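Local structure of AAD(2''),Gentamicin 2''-nucleotidyltransferase,Gentamicin resistance protein (Pseudomonas aeruginosa, 5CFS) at residues I53-P58 / E91-E96. The protein catalyses transfer of an adenylyl group from ATP to the 2''-hydroxyl of gentamicin, tobramycin, kanamycin and related aminoglycosides, making the bacterium resistant to them. Residues are numbered along the deposited sequence; the frame is centred on the assembly and turned at random. Where two conformers were deposited one is given.
With MN (manganese (II) ion), chain C; MN (manganese (II) ion), chain B; TOY (tobramycin), chain D; APC (diphosphomethylphosphonic acid adenosyl ester), chain E.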
loop_
_atom_site.group_PDB
_atom_site.type_symbol
_atom_site.label_atom_id
_atom_site.label_comp_id
_atom_site.label_asym_id
_atom_site.label_seq_id
_atom_site.Cartn_x
_atom_site.Cartn_y
_atom_site.Cartn_z
ATOM N N ILE A 53 -2.551 -7.515 3.804
ATOM C CA ILE A 53 -1.456 -6.564 3.909
ATOM C C ILE A 53 -1.073 -6.179 2.491
ATOM O O ILE A 53 -0.682 -7.044 1.699
ATOM C CB ILE A 53 -0.233 -7.150 4.646
ATOM C CG1 ILE A 53 -0.600 -7.556 6.076
ATOM C CG2 ILE A 53 0.903 -6.134 4.680
ATOM C CD1 ILE A 53 0.396 -8.514 6.714
ATOM N N ASP A 54 -1.210 -4.897 2.160
ATOM C CA ASP A 54 -0.832 -4.405 0.837
ATOM C C ASP A 54 0.609 -3.918 0.878
ATOM O O ASP A 54 0.973 -3.135 1.755
ATOM C CB ASP A 54 -1.752 -3.275 0.375
ATOM C CG ASP A 54 -3.209 -3.687 0.320
ATOM O OD1 ASP A 54 -3.569 -4.506 -0.546
ATOM O OD2 ASP A 54 -3.997 -3.190 1.145
ATOM N N LEU A 55 1.421 -4.399 -0.063
ATOM C CA LEU A 55 2.846 -4.072 -0.113
ATOM C C LEU A 55 3.257 -3.556 -1.482
ATOM O O LEU A 55 2.787 -4.049 -2.515
ATOM C CB LEU A 55 3.692 -5.298 0.225
ATOM C CG LEU A 55 3.609 -5.869 1.635
ATOM C CD1 LEU A 55 4.434 -7.147 1.720
ATOM C CD2 LEU A 55 4.091 -4.857 2.645
ATOM N N THR A 56 4.144 -2.567 -1.476
ATOM C CA THR A 56 4.797 -2.105 -2.699
ATOM C C THR A 56 6.290 -2.436 -2.600
ATOM O O THR A 56 6.917 -2.173 -1.578
ATOM C CB THR A 56 4.593 -0.595 -2.928
ATOM O OG1 THR A 56 3.194 -0.303 -2.958
ATOM C CG2 THR A 56 5.222 -0.162 -4.245
ATOM N N PHE A 57 6.846 -3.014 -3.662
ATOM C CA PHE A 57 8.222 -3.504 -3.649
ATOM C C PHE A 57 8.951 -3.054 -4.911
ATOM O O PHE A 57 8.333 -2.848 -5.943
ATOM C CB PHE A 57 8.252 -5.037 -3.548
ATOM C CG PHE A 57 7.645 -5.726 -4.730
ATOM C CD1 PHE A 57 8.426 -6.091 -5.808
ATOM C CD2 PHE A 57 6.280 -5.983 -4.778
ATOM C CE1 PHE A 57 7.865 -6.707 -6.912
ATOM C CE2 PHE A 57 5.715 -6.606 -5.872
ATOM C CZ PHE A 57 6.515 -6.971 -6.944
ATOM N N PRO A 58 10.275 -2.900 -4.841
ATOM C CA PRO A 58 11.030 -2.616 -6.068
ATOM C C PRO A 58 10.853 -3.727 -7.097
ATOM O O PRO A 58 11.212 -4.874 -6.832
ATOM C CB PRO A 58 12.476 -2.542 -5.576
ATOM C CG PRO A 58 12.363 -2.192 -4.136
ATOM C CD PRO A 58 11.141 -2.888 -3.653
ATOM N N GLU A 91 -2.481 -15.437 6.188
ATOM C CA GLU A 91 -2.438 -14.009 5.904
ATOM C C GLU A 91 -2.099 -13.742 4.446
ATOM O O GLU A 91 -1.162 -14.312 3.886
ATOM C CB GLU A 91 -1.432 -13.306 6.806
ATOM C CG GLU A 91 -1.776 -13.384 8.300
ATOM C CD GLU A 91 -3.045 -12.636 8.674
ATOM O OE1 GLU A 91 -3.499 -11.776 7.888
ATOM O OE2 GLU A 91 -3.597 -12.918 9.762
ATOM N N LEU A 92 -2.897 -12.893 3.807
ATOM C CA LEU A 92 -2.693 -12.560 2.401
ATOM C C LEU A 92 -1.844 -11.305 2.240
ATOM O O LEU A 92 -2.058 -10.307 2.924
ATOM C CB LEU A 92 -4.038 -12.364 1.702
ATOM C CG LEU A 92 -4.934 -13.602 1.652
ATOM C CD1 LEU A 92 -6.318 -13.225 1.159
ATOM C CD2 LEU A 92 -4.315 -14.668 0.765
ATOM N N LEU A 93 -0.875 -11.386 1.337
ATOM C CA LEU A 93 -0.025 -10.264 0.951
ATOM C C LEU A 93 -0.346 -9.865 -0.481
ATOM O O LEU A 93 -0.213 -10.664 -1.404
ATOM C CB LEU A 93 1.456 -10.606 1.054
ATOM C CG LEU A 93 2.048 -11.102 2.364
ATOM C CD1 LEU A 93 3.568 -11.082 2.221
ATOM C CD2 LEU A 93 1.607 -10.260 3.534
ATOM N N ASP A 94 -0.740 -8.613 -0.647
ATOM C CA ASP A 94 -1.177 -8.082 -1.927
ATOM C C ASP A 94 -0.081 -7.149 -2.442
ATOM O O ASP A 94 0.047 -6.023 -1.970
ATOM C CB ASP A 94 -2.510 -7.369 -1.710
ATOM C CG ASP A 94 -3.104 -6.811 -2.969
ATOM O OD1 ASP A 94 -2.538 -6.997 -4.065
ATOM O OD2 ASP A 94 -4.183 -6.196 -2.849
ATOM N N CYS A 95 0.727 -7.636 -3.382
ATOM C CA CYS A 95 1.997 -6.993 -3.711
ATOM C C CYS A 95 2.005 -6.326 -5.087
ATOM O O CYS A 95 1.631 -6.939 -6.087
ATOM C CB CYS A 95 3.126 -8.021 -3.647
ATOM S SG CYS A 95 3.232 -8.867 -2.064
ATOM N N GLU A 96 2.444 -5.071 -5.127
ATOM C CA GLU A 96 2.562 -4.323 -6.377
ATOM C C GLU A 96 3.980 -3.794 -6.571
ATOM O O GLU A 96 4.573 -3.250 -5.645
ATOM C CB GLU A 96 1.567 -3.158 -6.392
ATOM C CG GLU A 96 1.583 -2.360 -7.690
ATOM C CD GLU A 96 0.516 -1.280 -7.749
ATOM O OE1 GLU A 96 0.133 -0.764 -6.675
ATOM O OE2 GLU A 96 0.061 -0.959 -8.882
HETATM MN MN MN C . -5.408 -5.614 -1.019
HETATM MN MN MN B . -5.757 -4.133 1.977
HETATM C C11 TOY D . -4.749 0.208 -9.208
HETATM O O11 TOY D . -4.439 -1.056 -8.677
HETATM C C21 TOY D . -5.765 -0.003 -10.325
HETATM N N21 TOY D . -6.941 -0.736 -9.829
HETATM C C31 TOY D . -5.069 -0.742 -11.463
HETATM C C41 TOY D . -3.831 -0.001 -11.940
HETATM O O41 TOY D . -3.159 -0.761 -12.945
HETATM C C51 TOY D . -2.888 0.220 -10.766
HETATM O O51 TOY D . -3.574 0.857 -9.669
HETATM C C61 TOY D . -1.725 1.109 -11.157
HETATM N N61 TOY D . -0.819 1.438 -10.059
HETATM C C12 TOY D . -3.685 -3.051 -5.136
HETATM N N12 TOY D . -3.535 -3.522 -3.749
HETATM C C22 TOY D . -2.936 -1.738 -5.341
HETATM C C32 TOY D . -3.023 -1.298 -6.805
HETATM N N32 TOY D . -2.372 0.009 -6.969
HETATM C C42 TOY D . -4.482 -1.192 -7.247
HETATM C C52 TOY D . -5.287 -2.450 -6.959
HETATM O O52 TOY D . -6.657 -2.184 -7.249
HETATM C C62 TOY D . -5.147 -2.825 -5.494
HETATM O O62 TOY D . -5.875 -4.044 -5.286
HETATM C C13 TOY D . -7.221 -3.893 -4.931
HETATM C C23 TOY D . -7.415 -4.519 -3.558
HETATM O O23 TOY D . -6.508 -3.929 -2.634
HETATM C C33 TOY D . -7.168 -6.024 -3.629
HETATM N N33 TOY D . -7.359 -6.647 -2.308
HETATM C C43 TOY D . -8.122 -6.606 -4.665
HETATM O O43 TOY D . -7.902 -8.007 -4.764
HETATM C C53 TOY D . -7.829 -5.934 -6.003
HETATM O O53 TOY D . -8.048 -4.518 -5.896
HETATM C C63 TOY D . -8.718 -6.418 -7.119
HETATM O O63 TOY D . -8.449 -5.712 -8.325
HETATM P PG APC E . -8.061 -3.785 4.486
HETATM O O1G APC E . -9.171 -4.446 5.217
HETATM O O2G APC E . -7.451 -4.674 3.394
HETATM O O3G APC E . -6.947 -3.281 5.324
HETATM P PB APC E . -8.168 -1.870 2.362
HETATM O O1B APC E . -8.385 -0.374 2.322
HETATM O O2B APC E . -6.647 -2.152 2.191
HETATM O O3B APC E . -8.598 -2.468 3.761
HETATM P PA APC E . -8.299 -3.562 -0.258
HETATM O O1A APC E . -9.074 -4.665 -0.943
HETATM O O2A APC E . -6.965 -4.224 0.207
HETATM C C3A APC E . -9.105 -2.867 1.193
HETATM O "O5'" APC E . -7.920 -2.410 -1.260
HETATM C "C5'" APC E . -7.645 -1.052 -0.868
HETATM C "C4'" APC E . -7.550 -0.193 -2.105
HETATM O "O4'" APC E . -7.882 -0.973 -3.281
HETATM C "C3'" APC E . -8.504 0.996 -2.126
HETATM O "O3'" APC E . -7.963 2.056 -2.903
HETATM C "C2'" APC E . -9.723 0.409 -2.828
HETATM O "O2'" APC E . -10.530 1.416 -3.418
HETATM C "C1'" APC E . -9.028 -0.420 -3.902
HETATM N N9 APC E . -9.853 -1.495 -4.443
HETATM C C8 APC E . -10.565 -2.432 -3.743
HETATM N N7 APC E . -11.283 -3.234 -4.495
HETATM C C5 APC E . -11.023 -2.789 -5.784
HETATM C C6 APC E . -11.508 -3.197 -7.040
HETATM N N6 APC E . -12.353 -4.216 -7.220
HETATM N N1 APC E . -11.078 -2.516 -8.127
HETATM C C2 APC E . -10.214 -1.511 -7.957
HETATM N N3 APC E . -9.682 -1.045 -6.824
HETATM C C4 APC E . -10.137 -1.725 -5.766
HETATM O O HOH W 1 0.690 -0.270 -4.192
HETATM O O HOH W 2 -4.861 -3.884 4.049
#
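The two-metal site of this nucleotidyltransferase-fold enzyme is built on a parallel strand pair, where Asp54 of strand 53-58 lies beside Asp94 of segment 91-96 on the same face of the sheet and Asp52 completes the carboxylate triad. Five backbone hydrogen bonds, from Ile53 N to Leu92 O through Phe57 N to Glu96 O, fix this register. The two carboxylate planes are 62° apart, and Asp54 OD1 comes within 2.9 Å of Asp94 OD2 because both bind one manganese, at 2.2 and 2.3 Å respectively. Asp54 OD2 holds the second manganese at 2.2 Å, and O2A of the ATP analogue bridges the two ions. With CG anti to the backbone N (chi1 -178°), Asp94 sends OD2 to the metal and to tobramycin N12, while Tyr82 OH hydrogen-bonds OD1. Glu96, its chain extended, reaches further along the drug, to amines on two of its rings: OE1 accepts from tobramycin N32 at 2.6 Å and OE2 from tobramycin N61 at 2.8 Å, and a water links OE1 to Thr56 OG1. On the opposite face, Leu93 CD2 packs against Ile53 CB at 3.8 Å, and helices 11-26 and 62-71 cover this apolar side. The shared manganese also binds tobramycin O23, the 2''-hydroxyl oxygen, and N33, both through long 2.6 Å bonds; this should make the hydroxyl more acidic, but the analogue's methylene C3A, replacing the PA-PB bridging oxygen, blocks transfer.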